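Long-range contact in beta-mannosidase (Trichoderma harzianum, PDB 4CVU), which probably hydrolyses terminal beta-D-mannose residues from the non-reducing ends of beta-mannosides, as a fungal member of glycoside hydrolase family 2: residues A[433-447]-A[475-488]. Numbering follows the deposited sequence.
Sequences YDIADERGVLLWSEF and LNHHASLACWMGGN. With CD (cadmium ion), chain S; CD (cadmium ion), chain R; CD (cadmium ion), chain V.
Asp437 and His478 both carry CG beside the backbone N and anti to the carbonyl carbon (chi1 -73° and -74°), which brings the carboxylate to the edge of the imidazole. His478 ND1 donates to the syn side of Asp437 OD2 at 2.7 Å; the bond is almost straight and lies in the ring plane, though the carboxylate is turned well away from that plane. The other oxygen, Asp437 OD1, accepts the backbone N of Ser480 at 2.8 Å and, more weakly, its OG, so the carboxylate clasps the turn leading into strand 481-485. Tyr433 CB sits squarely over one face of the imidazole, 3.4 Å from its centroid, and Leu475 CD2 makes a CH-pi contact over one face of the Tyr433 ring. Next to this cluster, Asp434 chelates one cadmium ion and His477 NE2 binds another; Asp430 contributes to both sites.

Strands 442-446 and 481-485 are parallel neighbours joined through helix 458-475 in a beta-alpha-beta unit, consistent with the (beta/alpha)8 barrel of family 2 catalytic domains; Tyr433 and Asp437 come from the preceding helix 430-439. The strands are laced by backbone bonds running from Leu443 N to Ser480 O at 2.8 Å through to Phe447 N and Met485 O. On the face carrying Ser445 and Trp484, Tyr433 OH reaches in from the helix and shares a 2.5 Å hydrogen bond with Ser445 OG. Trp484 is sandwiched there, Ser445 CB over one side of its indole and Phe447 CE1 over the other, the latter 3.3 Å from Trp484 CE3. On the opposite face, CG of Trp444 stands anti to the backbone N (chi1 152°), laying its indole under two sulfur side chains: Cys483 SG is 3.5 Å from Trp444 CG, while Met485 CE covers the six-membered ring. Trp444 NE1 also donates to Glu446 OE2, whose charge is paired with Arg420.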
loop_
_atom_site.group_PDB
_atom_site.type_symbol
_atom_site.label_atom_id
_atom_site.label_comp_id
_atom_site.label_asym_id
_atom_site.label_seq_id
_atom_site.Cartn_x
_atom_site.Cartn_y
_atom_site.Cartn_z
ATOM N N TYR A 433 14.028 20.918 -23.222
ATOM C CA TYR A 433 14.628 22.219 -23.539
ATOM C C TYR A 433 13.609 23.090 -24.280
ATOM O O TYR A 433 13.586 24.284 -24.097
ATOM C CB TYR A 433 15.915 22.093 -24.386
ATOM C CG TYR A 433 17.192 21.832 -23.581
ATOM C CD1 TYR A 433 17.597 20.538 -23.255
ATOM C CD2 TYR A 433 18.007 22.883 -23.171
ATOM C CE1 TYR A 433 18.766 20.301 -22.512
ATOM C CE2 TYR A 433 19.185 22.650 -22.457
ATOM C CZ TYR A 433 19.563 21.353 -22.130
ATOM O OH TYR A 433 20.727 21.095 -21.406
ATOM N N ASP A 434 12.752 22.494 -25.107
ATOM C CA ASP A 434 11.696 23.263 -25.763
ATOM C C ASP A 434 10.796 23.991 -24.788
ATOM O O ASP A 434 10.407 25.143 -25.031
ATOM C CB ASP A 434 10.790 22.351 -26.600
ATOM C CG ASP A 434 11.416 21.948 -27.899
ATOM O OD1 ASP A 434 12.496 22.497 -28.292
ATOM O OD2 ASP A 434 10.798 21.060 -28.527
ATOM N N ILE A 435 10.441 23.320 -23.710
ATOM C CA ILE A 435 9.581 23.881 -22.709
ATOM C C ILE A 435 10.330 25.058 -22.060
ATOM O O ILE A 435 9.817 26.164 -21.894
ATOM C CB ILE A 435 9.204 22.807 -21.679
ATOM C CG1 ILE A 435 8.172 21.857 -22.333
ATOM C CG2 ILE A 435 8.569 23.453 -20.452
ATOM C CD1 ILE A 435 8.014 20.539 -21.668
ATOM N N ALA A 436 11.563 24.817 -21.729
ATOM C CA ALA A 436 12.387 25.893 -21.125
ATOM C C ALA A 436 12.470 27.093 -22.064
ATOM O O ALA A 436 12.114 28.208 -21.697
ATOM C CB ALA A 436 13.760 25.325 -20.827
ATOM N N ASP A 437 12.866 26.851 -23.312
ATOM C CA ASP A 437 12.917 27.887 -24.353
ATOM C C ASP A 437 11.728 28.844 -24.358
ATOM O O ASP A 437 11.880 30.068 -24.297
ATOM C CB ASP A 437 12.944 27.216 -25.745
ATOM C CG ASP A 437 14.239 26.580 -26.075
ATOM O OD1 ASP A 437 15.244 26.756 -25.343
ATOM O OD2 ASP A 437 14.282 25.904 -27.137
ATOM N N GLU A 438 10.528 28.281 -24.463
ATOM C CA GLU A 438 9.334 29.089 -24.625
ATOM C C GLU A 438 8.835 29.781 -23.370
ATOM O O GLU A 438 8.162 30.808 -23.471
ATOM C CB GLU A 438 8.220 28.242 -25.227
ATOM C CG GLU A 438 7.698 27.193 -24.285
ATOM C CD GLU A 438 6.927 26.108 -25.012
ATOM O OE1 GLU A 438 6.871 26.174 -26.258
ATOM O OE2 GLU A 438 6.432 25.164 -24.361
ATOM N N ARG A 439 9.151 29.229 -22.199
ATOM C CA ARG A 439 8.810 29.832 -20.915
ATOM C C ARG A 439 9.882 30.798 -20.404
ATOM O O ARG A 439 9.625 31.578 -19.488
ATOM C CB ARG A 439 8.627 28.733 -19.844
ATOM C CG ARG A 439 7.402 27.874 -20.062
ATOM C CD ARG A 439 7.391 26.702 -19.108
ATOM N NE ARG A 439 6.204 25.846 -19.265
ATOM C CZ ARG A 439 5.179 25.773 -18.412
ATOM N NH1 ARG A 439 5.134 26.536 -17.320
ATOM N NH2 ARG A 439 4.185 24.917 -18.651
ATOM N N GLY A 440 11.091 30.701 -20.924
ATOM C CA GLY A 440 12.165 31.598 -20.466
ATOM C C GLY A 440 12.935 31.200 -19.216
ATOM O O GLY A 440 13.376 32.065 -18.445
ATOM N N VAL A 441 13.109 29.894 -19.009
ATOM C CA VAL A 441 13.885 29.405 -17.889
ATOM C C VAL A 441 15.283 29.065 -18.402
ATOM O O VAL A 441 15.460 28.189 -19.256
ATOM C CB VAL A 441 13.179 28.186 -17.235
ATOM C CG1 VAL A 441 13.915 27.698 -16.004
ATOM C CG2 VAL A 441 11.712 28.495 -16.904
ATOM N N LEU A 442 16.317 29.752 -17.890
ATOM C CA LEU A 442 17.686 29.417 -18.287
ATOM C C LEU A 442 18.069 28.065 -17.749
ATOM O O LEU A 442 17.762 27.776 -16.574
ATOM C CB LEU A 442 18.686 30.481 -17.747
ATOM C CG LEU A 442 18.593 31.832 -18.467
ATOM C CD1 LEU A 442 19.480 32.889 -17.789
ATOM C CD2 LEU A 442 19.006 31.673 -19.919
ATOM N N LEU A 443 18.704 27.224 -18.579
ATOM C CA LEU A 443 19.176 25.921 -18.187
ATOM C C LEU A 443 20.704 25.837 -18.156
ATOM O O LEU A 443 21.350 25.676 -19.192
ATOM C CB LEU A 443 18.633 24.818 -19.119
ATOM C CG LEU A 443 17.147 24.631 -19.073
ATOM C CD1 LEU A 443 16.656 23.464 -19.906
ATOM C CD2 LEU A 443 16.654 24.586 -17.649
ATOM N N TRP A 444 21.272 25.905 -16.977
ATOM C CA TRP A 444 22.667 25.669 -16.819
ATOM C C TRP A 444 22.867 24.174 -16.943
ATOM O O TRP A 444 22.483 23.479 -16.074
ATOM C CB TRP A 444 23.081 26.194 -15.460
ATOM C CG TRP A 444 24.231 25.577 -14.749
ATOM C CD1 TRP A 444 24.885 24.412 -15.011
ATOM C CD2 TRP A 444 24.905 26.151 -13.643
ATOM N NE1 TRP A 444 25.881 24.216 -14.121
ATOM C CE2 TRP A 444 25.924 25.268 -13.265
ATOM C CE3 TRP A 444 24.701 27.294 -12.897
ATOM C CZ2 TRP A 444 26.775 25.520 -12.194
ATOM C CZ3 TRP A 444 25.563 27.552 -11.842
ATOM C CH2 TRP A 444 26.556 26.668 -11.490
ATOM N N SER A 445 23.575 23.718 -17.959
ATOM C CA SER A 445 23.683 22.336 -18.282
ATOM C C SER A 445 25.046 21.735 -18.042
ATOM O O SER A 445 26.028 22.456 -17.947
ATOM C CB SER A 445 23.212 22.066 -19.709
ATOM O OG SER A 445 21.982 22.682 -19.880
ATOM N N GLU A 446 25.072 20.414 -17.903
ATOM C CA GLU A 446 26.298 19.733 -17.481
ATOM C C GLU A 446 26.514 18.444 -18.253
ATOM O O GLU A 446 25.566 17.833 -18.748
ATOM C CB GLU A 446 26.275 19.480 -15.960
ATOM C CG GLU A 446 26.219 20.790 -15.165
ATOM C CD GLU A 446 26.519 20.693 -13.658
ATOM O OE1 GLU A 446 26.591 19.612 -13.059
ATOM O OE2 GLU A 446 26.668 21.761 -13.053
ATOM N N PHE A 447 27.776 18.046 -18.370
ATOM C CA PHE A 447 28.134 16.753 -18.934
ATOM C C PHE A 447 28.019 15.652 -17.865
ATOM O O PHE A 447 28.231 15.915 -16.678
ATOM C CB PHE A 447 29.560 16.788 -19.506
ATOM C CG PHE A 447 29.782 17.819 -20.603
ATOM C CD1 PHE A 447 28.762 18.236 -21.439
ATOM C CD2 PHE A 447 31.057 18.337 -20.810
ATOM C CE1 PHE A 447 28.995 19.156 -22.436
ATOM C CE2 PHE A 447 31.300 19.261 -21.817
ATOM C CZ PHE A 447 30.259 19.679 -22.629
ATOM N N LEU A 475 22.019 20.124 -28.821
ATOM C CA LEU A 475 21.375 21.060 -27.884
ATOM C C LEU A 475 21.660 22.528 -28.142
ATOM O O LEU A 475 20.944 23.384 -27.627
ATOM C CB LEU A 475 21.778 20.711 -26.452
ATOM C CG LEU A 475 21.170 19.396 -25.945
ATOM C CD1 LEU A 475 21.758 19.013 -24.588
ATOM C CD2 LEU A 475 19.666 19.510 -25.828
ATOM N N ASN A 476 22.672 22.813 -28.985
ATOM C CA ASN A 476 23.227 24.158 -29.124
ATOM C C ASN A 476 22.238 25.240 -29.562
ATOM O O ASN A 476 22.406 26.400 -29.227
ATOM C CB ASN A 476 24.403 24.169 -30.113
ATOM C CG ASN A 476 25.244 25.399 -29.963
ATOM O OD1 ASN A 476 25.894 25.602 -28.943
ATOM N ND2 ASN A 476 25.196 26.257 -30.954
ATOM N N HIS A 477 21.211 24.846 -30.306
ATOM C CA HIS A 477 20.255 25.808 -30.843
ATOM C C HIS A 477 19.178 26.287 -29.876
ATOM O O HIS A 477 18.383 27.153 -30.233
ATOM C CB HIS A 477 19.530 25.172 -32.027
ATOM C CG HIS A 477 18.553 24.127 -31.631
ATOM N ND1 HIS A 477 17.209 24.398 -31.470
ATOM C CD2 HIS A 477 18.711 22.816 -31.342
ATOM C CE1 HIS A 477 16.578 23.292 -31.121
ATOM N NE2 HIS A 477 17.466 22.325 -31.031
ATOM N N HIS A 478 19.100 25.659 -28.695
ATOM C CA HIS A 478 18.099 26.025 -27.700
ATOM C C HIS A 478 18.440 27.323 -27.021
ATOM O O HIS A 478 19.504 27.430 -26.403
ATOM C CB HIS A 478 17.975 24.915 -26.656
ATOM C CG HIS A 478 17.267 23.709 -27.165
ATOM N ND1 HIS A 478 15.922 23.725 -27.460
ATOM C CD2 HIS A 478 17.705 22.471 -27.462
ATOM C CE1 HIS A 478 15.552 22.530 -27.872
ATOM N NE2 HIS A 478 16.619 21.758 -27.919
ATOM N N ALA A 479 17.535 28.307 -27.102
ATOM C CA ALA A 479 17.777 29.603 -26.425
ATOM C C ALA A 479 17.903 29.496 -24.901
ATOM O O ALA A 479 18.612 30.292 -24.273
ATOM C CB ALA A 479 16.707 30.601 -26.786
ATOM N N SER A 480 17.252 28.483 -24.315
ATOM C CA SER A 480 17.322 28.267 -22.852
ATOM C C SER A 480 18.711 27.804 -22.364
ATOM O O SER A 480 19.052 27.987 -21.202
ATOM C CB SER A 480 16.278 27.239 -22.460
ATOM O OG SER A 480 16.762 25.965 -22.791
ATOM N N LEU A 481 19.508 27.206 -23.240
ATOM C CA LEU A 481 20.795 26.650 -22.858
ATOM C C LEU A 481 21.683 27.792 -22.423
ATOM O O LEU A 481 21.852 28.754 -23.147
ATOM C CB LEU A 481 21.434 25.884 -24.023
ATOM C CG LEU A 481 22.867 25.369 -23.807
ATOM C CD1 LEU A 481 22.921 24.385 -22.646
ATOM C CD2 LEU A 481 23.442 24.729 -25.084
ATOM N N ALA A 482 22.251 27.693 -21.233
ATOM C CA ALA A 482 22.924 28.842 -20.644
ATOM C C ALA A 482 24.423 28.676 -20.423
ATOM O O ALA A 482 25.154 29.666 -20.254
ATOM C CB ALA A 482 22.225 29.185 -19.352
ATOM N N CYS A 483 24.886 27.440 -20.431
ATOM C CA CYS A 483 26.293 27.127 -20.215
ATOM C C CYS A 483 26.444 25.607 -20.223
ATOM O O CYS A 483 25.443 24.875 -20.153
ATOM C CB CYS A 483 26.825 27.673 -18.884
ATOM S SG CYS A 483 26.041 26.960 -17.392
ATOM N N TRP A 484 27.688 25.154 -20.367
ATOM C CA TRP A 484 28.045 23.769 -20.167
ATOM C C TRP A 484 29.111 23.717 -19.104
ATOM O O TRP A 484 30.091 24.458 -19.160
ATOM C CB TRP A 484 28.617 23.129 -21.437
ATOM C CG TRP A 484 27.593 22.738 -22.405
ATOM C CD1 TRP A 484 27.366 23.312 -23.607
ATOM C CD2 TRP A 484 26.636 21.668 -22.275
ATOM N NE1 TRP A 484 26.341 22.661 -24.252
ATOM C CE2 TRP A 484 25.862 21.661 -23.449
ATOM C CE3 TRP A 484 26.342 20.732 -21.259
ATOM C CZ2 TRP A 484 24.828 20.750 -23.664
ATOM C CZ3 TRP A 484 25.328 19.812 -21.482
ATOM C CH2 TRP A 484 24.564 19.838 -22.658
ATOM N N MET A 485 28.927 22.835 -18.137
ATOM C CA MET A 485 29.965 22.568 -17.170
ATOM C C MET A 485 30.285 21.086 -17.267
ATOM O O MET A 485 29.403 20.249 -17.607
ATOM C CB MET A 485 29.558 23.042 -15.762
ATOM C CG MET A 485 29.160 24.532 -15.723
ATOM S SD MET A 485 29.674 25.411 -14.219
ATOM C CE MET A 485 28.967 27.025 -14.553
ATOM N N GLY A 486 31.562 20.785 -17.074
ATOM C CA GLY A 486 32.129 19.456 -17.368
ATOM C C GLY A 486 31.643 18.348 -16.452
ATOM O O GLY A 486 31.622 17.159 -16.825
ATOM N N GLY A 487 31.206 18.728 -15.249
ATOM C CA GLY A 487 30.733 17.732 -14.292
ATOM C C GLY A 487 30.629 18.227 -12.875
ATOM O O GLY A 487 31.090 19.331 -12.527
ATOM N N ASN A 488 30.041 17.399 -12.044
ATOM C CA ASN A 488 29.683 17.800 -10.696
ATOM C C ASN A 488 30.763 17.461 -9.682
ATOM O O ASN A 488 31.210 16.360 -9.589
ATOM C CB ASN A 488 28.318 17.178 -10.363
ATOM C CG ASN A 488 27.958 17.282 -8.905
ATOM O OD1 ASN A 488 27.781 18.365 -8.388
ATOM N ND2 ASN A 488 27.900 16.146 -8.221
HETATM CD CD CD S . 16.707 19.661 -30.809
HETATM CD CD CD R . 12.325 21.058 -30.495
HETATM CD CD CD V . 5.396 23.878 -26.035
HETATM O O HOH W 1 15.256 27.700 -28.969
HETATM O O HOH W 2 17.822 18.988 -28.735
HETATM O O HOH W 3 10.686 20.241 -31.579
HETATM O O HOH W 4 13.465 22.652 -32.150
HETATM O O HOH W 5 15.034 18.718 -32.669
HETATM O O HOH W 6 4.104 23.200 -27.981
#